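Local atomic coordinates of phenol hydroxylase component phN (PDB entry 3U52), a protein that probably serves as the diiron-bearing subunit of a multicomponent phenol hydroxylase, using dioxygen to hydroxylate phenol and related aromatic compounds. Residues Glu108-Phe112 / Glu138-Ser142; Phe178-Ala182 / Ile194-Phe198. One frame throughout, in Å; residues are numbered along the deposited sequence.

Interaction 1 of 2, residues Glu108-Phe112 / Glu138-Ser142; sequences EHAAF and ELRHS. With FE (Fe (III) ion), chain G.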
# COMPACT_ATOMS: atom_id res chain seq x y z
N GLU A 108 -22.91 0.24 -9.55
CA GLU A 108 -21.79 1.18 -9.71
C GLU A 108 -21.56 1.20 -11.23
O GLU A 108 -21.36 2.25 -11.83
CB GLU A 108 -20.51 0.67 -9.02
CG GLU A 108 -20.56 0.50 -7.47
CD GLU A 108 -20.44 1.82 -6.76
OE1 GLU A 108 -20.19 1.84 -5.54
OE2 GLU A 108 -20.59 2.85 -7.42
N HIS A 109 -21.56 0.01 -11.82
CA HIS A 109 -21.27 -0.14 -13.24
C HIS A 109 -22.37 0.47 -14.13
O HIS A 109 -22.06 1.17 -15.09
CB HIS A 109 -21.09 -1.59 -13.61
CG HIS A 109 -20.29 -1.76 -14.86
ND1 HIS A 109 -18.92 -1.81 -14.85
CD2 HIS A 109 -20.66 -1.80 -16.15
CE1 HIS A 109 -18.47 -1.93 -16.08
NE2 HIS A 109 -19.51 -1.91 -16.89
N ALA A 110 -23.64 0.20 -13.82
CA ALA A 110 -24.76 0.97 -14.40
C ALA A 110 -24.60 2.49 -14.29
O ALA A 110 -24.93 3.21 -15.23
CB ALA A 110 -26.04 0.56 -13.76
N ALA A 111 -24.04 2.99 -13.18
CA ALA A 111 -23.93 4.44 -13.01
C ALA A 111 -22.82 4.95 -13.95
O ALA A 111 -22.92 6.05 -14.54
CB ALA A 111 -23.66 4.78 -11.60
N PHE A 112 -21.79 4.13 -14.12
CA PHE A 112 -20.72 4.46 -15.08
C PHE A 112 -21.28 4.71 -16.51
O PHE A 112 -20.99 5.73 -17.11
CB PHE A 112 -19.62 3.40 -15.08
CG PHE A 112 -18.92 3.24 -16.40
CD1 PHE A 112 -18.21 4.33 -16.99
CD2 PHE A 112 -18.94 2.02 -17.05
CE1 PHE A 112 -17.58 4.19 -18.18
CE2 PHE A 112 -18.30 1.86 -18.31
CZ PHE A 112 -17.62 2.94 -18.87
N GLU A 138 -17.27 6.14 -11.06
CA GLU A 138 -18.13 4.96 -10.89
C GLU A 138 -17.51 3.72 -11.53
O GLU A 138 -17.65 2.62 -11.00
CB GLU A 138 -19.52 5.17 -11.47
CG GLU A 138 -20.15 6.46 -10.95
CD GLU A 138 -20.52 6.35 -9.46
OE1 GLU A 138 -21.06 7.32 -8.92
OE2 GLU A 138 -20.28 5.29 -8.83
N LEU A 139 -16.85 3.89 -12.67
CA LEU A 139 -16.07 2.82 -13.24
C LEU A 139 -15.03 2.35 -12.21
O LEU A 139 -14.79 1.16 -12.01
CB LEU A 139 -15.33 3.32 -14.48
CG LEU A 139 -14.57 2.18 -15.20
CD1 LEU A 139 -15.47 0.92 -15.54
CD2 LEU A 139 -13.82 2.72 -16.48
N ARG A 140 -14.35 3.29 -11.60
CA ARG A 140 -13.37 2.92 -10.60
C ARG A 140 -14.02 2.12 -9.49
O ARG A 140 -13.48 1.12 -9.06
CB ARG A 140 -12.75 4.17 -9.98
CG ARG A 140 -11.78 3.78 -8.86
CD ARG A 140 -11.04 4.94 -8.35
NE ARG A 140 -11.56 5.29 -7.09
CZ ARG A 140 -10.89 5.17 -5.96
NH1 ARG A 140 -9.64 4.71 -5.96
NH2 ARG A 140 -11.48 5.51 -4.84
N HIS A 141 -15.19 2.56 -9.04
CA HIS A 141 -15.87 1.95 -7.89
C HIS A 141 -16.26 0.54 -8.23
O HIS A 141 -16.06 -0.39 -7.45
CB HIS A 141 -17.09 2.80 -7.47
CG HIS A 141 -16.71 4.09 -6.82
ND1 HIS A 141 -17.64 5.06 -6.49
CD2 HIS A 141 -15.50 4.59 -6.46
CE1 HIS A 141 -17.02 6.09 -5.94
NE2 HIS A 141 -15.73 5.83 -5.90
N SER A 142 -16.76 0.37 -9.45
CA SER A 142 -17.11 -0.96 -10.00
C SER A 142 -15.90 -1.96 -9.98
O SER A 142 -15.99 -3.07 -9.48
CB SER A 142 -17.59 -0.74 -11.44
OG SER A 142 -17.87 -1.97 -12.04
FE FE G . -20.00 4.94 -6.71

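Interaction 2 of 2, residues Phe178-Ala182 / Ile194-Phe198; sequences FFDDA and ISFSF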
# COMPACT_ATOMS: atom_id res chain seq x y z
N PHE A 178 -34.69 -0.37 -10.19
CA PHE A 178 -34.41 1.02 -9.70
C PHE A 178 -33.52 1.75 -10.69
O PHE A 178 -33.81 2.88 -11.15
CB PHE A 178 -33.70 0.99 -8.30
CG PHE A 178 -33.32 2.35 -7.79
CD1 PHE A 178 -32.10 2.91 -8.12
CD2 PHE A 178 -34.17 3.05 -6.93
CE1 PHE A 178 -31.75 4.20 -7.66
CE2 PHE A 178 -33.84 4.35 -6.42
CZ PHE A 178 -32.67 4.93 -6.81
N PHE A 179 -32.40 1.11 -11.04
CA PHE A 179 -31.50 1.77 -11.96
C PHE A 179 -31.94 1.76 -13.45
O PHE A 179 -31.58 2.67 -14.19
CB PHE A 179 -30.04 1.22 -11.83
CG PHE A 179 -29.03 2.32 -11.69
CD1 PHE A 179 -28.74 2.86 -10.47
CD2 PHE A 179 -28.43 2.86 -12.83
CE1 PHE A 179 -27.83 3.96 -10.34
CE2 PHE A 179 -27.51 3.92 -12.73
CZ PHE A 179 -27.21 4.47 -11.49
N ASP A 180 -32.67 0.72 -13.88
CA ASP A 180 -33.26 0.69 -15.25
C ASP A 180 -34.24 1.84 -15.38
O ASP A 180 -34.27 2.47 -16.39
CB ASP A 180 -33.97 -0.62 -15.53
CG ASP A 180 -33.03 -1.75 -15.91
OD1 ASP A 180 -31.77 -1.53 -15.95
OD2 ASP A 180 -33.53 -2.89 -16.20
N ASP A 181 -35.03 2.12 -14.34
CA ASP A 181 -35.99 3.23 -14.31
C ASP A 181 -35.25 4.54 -14.54
O ASP A 181 -35.60 5.29 -15.46
CB ASP A 181 -36.76 3.15 -12.97
CG ASP A 181 -37.96 4.11 -12.86
OD1 ASP A 181 -38.03 5.12 -13.56
OD2 ASP A 181 -38.81 3.85 -11.98
N ALA A 182 -34.16 4.78 -13.78
CA ALA A 182 -33.37 6.02 -13.96
C ALA A 182 -32.72 6.14 -15.34
O ALA A 182 -32.76 7.21 -15.94
CB ALA A 182 -32.27 6.13 -12.84
N ILE A 194 -30.37 10.13 -9.36
CA ILE A 194 -29.10 9.53 -8.97
C ILE A 194 -28.16 10.52 -8.25
O ILE A 194 -27.68 10.24 -7.14
CB ILE A 194 -28.41 8.73 -10.17
CG1 ILE A 194 -29.39 7.71 -10.80
CG2 ILE A 194 -27.13 8.01 -9.69
CD1 ILE A 194 -30.09 6.64 -9.82
N SER A 195 -27.95 11.70 -8.83
CA SER A 195 -27.05 12.68 -8.23
C SER A 195 -27.67 13.35 -6.99
O SER A 195 -27.03 13.42 -5.94
CB SER A 195 -26.59 13.73 -9.23
OG SER A 195 -25.55 13.17 -10.02
N PHE A 196 -28.91 13.82 -7.10
CA PHE A 196 -29.50 14.44 -5.94
C PHE A 196 -30.07 13.43 -4.93
O PHE A 196 -29.63 13.41 -3.78
CB PHE A 196 -30.50 15.53 -6.34
CG PHE A 196 -31.30 16.05 -5.18
CD1 PHE A 196 -30.73 16.92 -4.27
CD2 PHE A 196 -32.61 15.59 -4.96
CE1 PHE A 196 -31.48 17.38 -3.18
CE2 PHE A 196 -33.34 16.03 -3.84
CZ PHE A 196 -32.79 16.92 -2.98
N SER A 197 -30.99 12.56 -5.34
CA SER A 197 -31.70 11.67 -4.40
C SER A 197 -30.80 10.57 -3.82
O SER A 197 -30.79 10.35 -2.60
CB SER A 197 -32.98 11.09 -5.08
OG SER A 197 -33.84 12.15 -5.51
N PHE A 198 -30.04 9.90 -4.66
CA PHE A 198 -29.19 8.77 -4.29
C PHE A 198 -27.91 9.35 -3.66
O PHE A 198 -27.64 9.14 -2.47
CB PHE A 198 -28.85 8.02 -5.59
CG PHE A 198 -28.61 6.52 -5.48
CD1 PHE A 198 -29.13 5.75 -4.48
CD2 PHE A 198 -27.91 5.87 -6.50
CE1 PHE A 198 -28.87 4.34 -4.47
CE2 PHE A 198 -27.69 4.47 -6.50
CZ PHE A 198 -28.15 3.72 -5.50

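Interaction 1 of 2, residues Glu108-Phe112 / Glu138-Ser142
The phenyl ring of Phe112 takes Leu139 CD1 over one face, a CH-pi contact with the methyl carbon 4.1 Å from the ring centroid and displaced toward the rim. The imidazole of His109 receives Ser142 OG at its edge, in the ring plane, where ND1 and OG share a hydrogen bond of 3.0 Å (157°); CD2 of Phe112 lies over one face of this ring. With OG anti to the backbone N of Ser142 (chi1 177°), the hydroxyl reaches across to the imidazole. An alanine in place of His109 would probably leave the Ser142 hydroxyl without this mate and open a gap beside Leu139 CD1 and the Phe112 ring. At the edge of the His141 ring sits Glu108 OE2, its carboxylate plane turned 73° from the imidazole. These residues belong to two antiparallel helices, 105-121 and 125-155, of the four-helix bundle that holds the carboxylate-bridged diiron centre in bacterial multicomponent monooxygenases. Here Glu108 OE2, Glu138 OE2 and His141 ND1 bind one iron, at 2.3, 2.2 and 2.4 Å respectively. The two carboxylate oxygens approach to 2.8 Å because they share the ferric ion, whose charge probably offsets their repulsion. A bend at chi2 turns each glutamate's carboxylate to the iron, the two side chains crossing at about a right angle, and Ala111 CB packs on Glu138 CG at 3.9 Å. Second-shell bonds hold the ligands: Gln145 to Glu108 OE1, Gln134 to Glu138 OE1, and Asp232 to His141 NE2.

Interaction 2 of 2, residues Phe178-Ala182 / Ile194-Phe198
Phe178 carries CG anti to its own backbone N (chi1 176°), as does Phe198, and this setting sends Phe178 CE1 over the Phe198 face. Ile194 instead sets CG1 beside its backbone N, and a further bend at chi2 (-55°) presents CD1 to the opposing helix. That methyl is the meeting point: Ile194 CD1 lies 3.7 Å from Phe178 CE1 and 3.5 Å from Phe179 CE1. Ala182 CB approaches the same Ile194 CD1 at 3.8 Å. Phe179 crosses Ile194 at about a right angle, its CZ also touching CG1 and CG2 of the isoleucine. Phe198 CE2 comes up to the edge of the Phe179 ring, near its plane, 3.9 Å from Phe179 CE1. Over the centre of one Phe198 face stands Phe178 CE1; the two ring centroids are 5.1 Å apart and the planes inclined at 44°, an oblique pairing. The segment axes run 12.7 Å apart at their closest, a wide gap that these long side chains bridge. Helix 187-216 makes a wider pi-type turn at 194-198, just before Glu199, an iron ligand. Phe198 also lines a xenon site with Gly269 and Leu273, which places this end of the contact at a xenon-binding pocket on one of the iron-binding helices. Trp265 of helix 254-283 meets the Phe178 ring edge-to-face. Across the two segments no hydrogen bond forms: cohesion comes from hydrocarbon and aromatic surfaces, and the apolar lining of Phe198 suits a pocket that accepts xenon.

How the interactions relate
Running from the N terminus, helix 105-121 is the first of the four helices involved and turns back into helix 125-155, so that interaction 1 closes a mostly helical hairpin of 25 intervening residues. The chain then passes on to helix 173-184 and returns through helix 187-216, where interaction 2 closes a shorter helical loop of 11 residues. The loops follow one another in series, neither crossing nor enclosing the other. In space they touch: Phe179 CD2 meets Ala110 CB at 3.4 Å, and Phe179 CZ reaches Ala111 CB at 3.6 Å. Phe179 therefore brings helix 173-184 against two helices, 105-121 and 187-216, that each carry iron ligands.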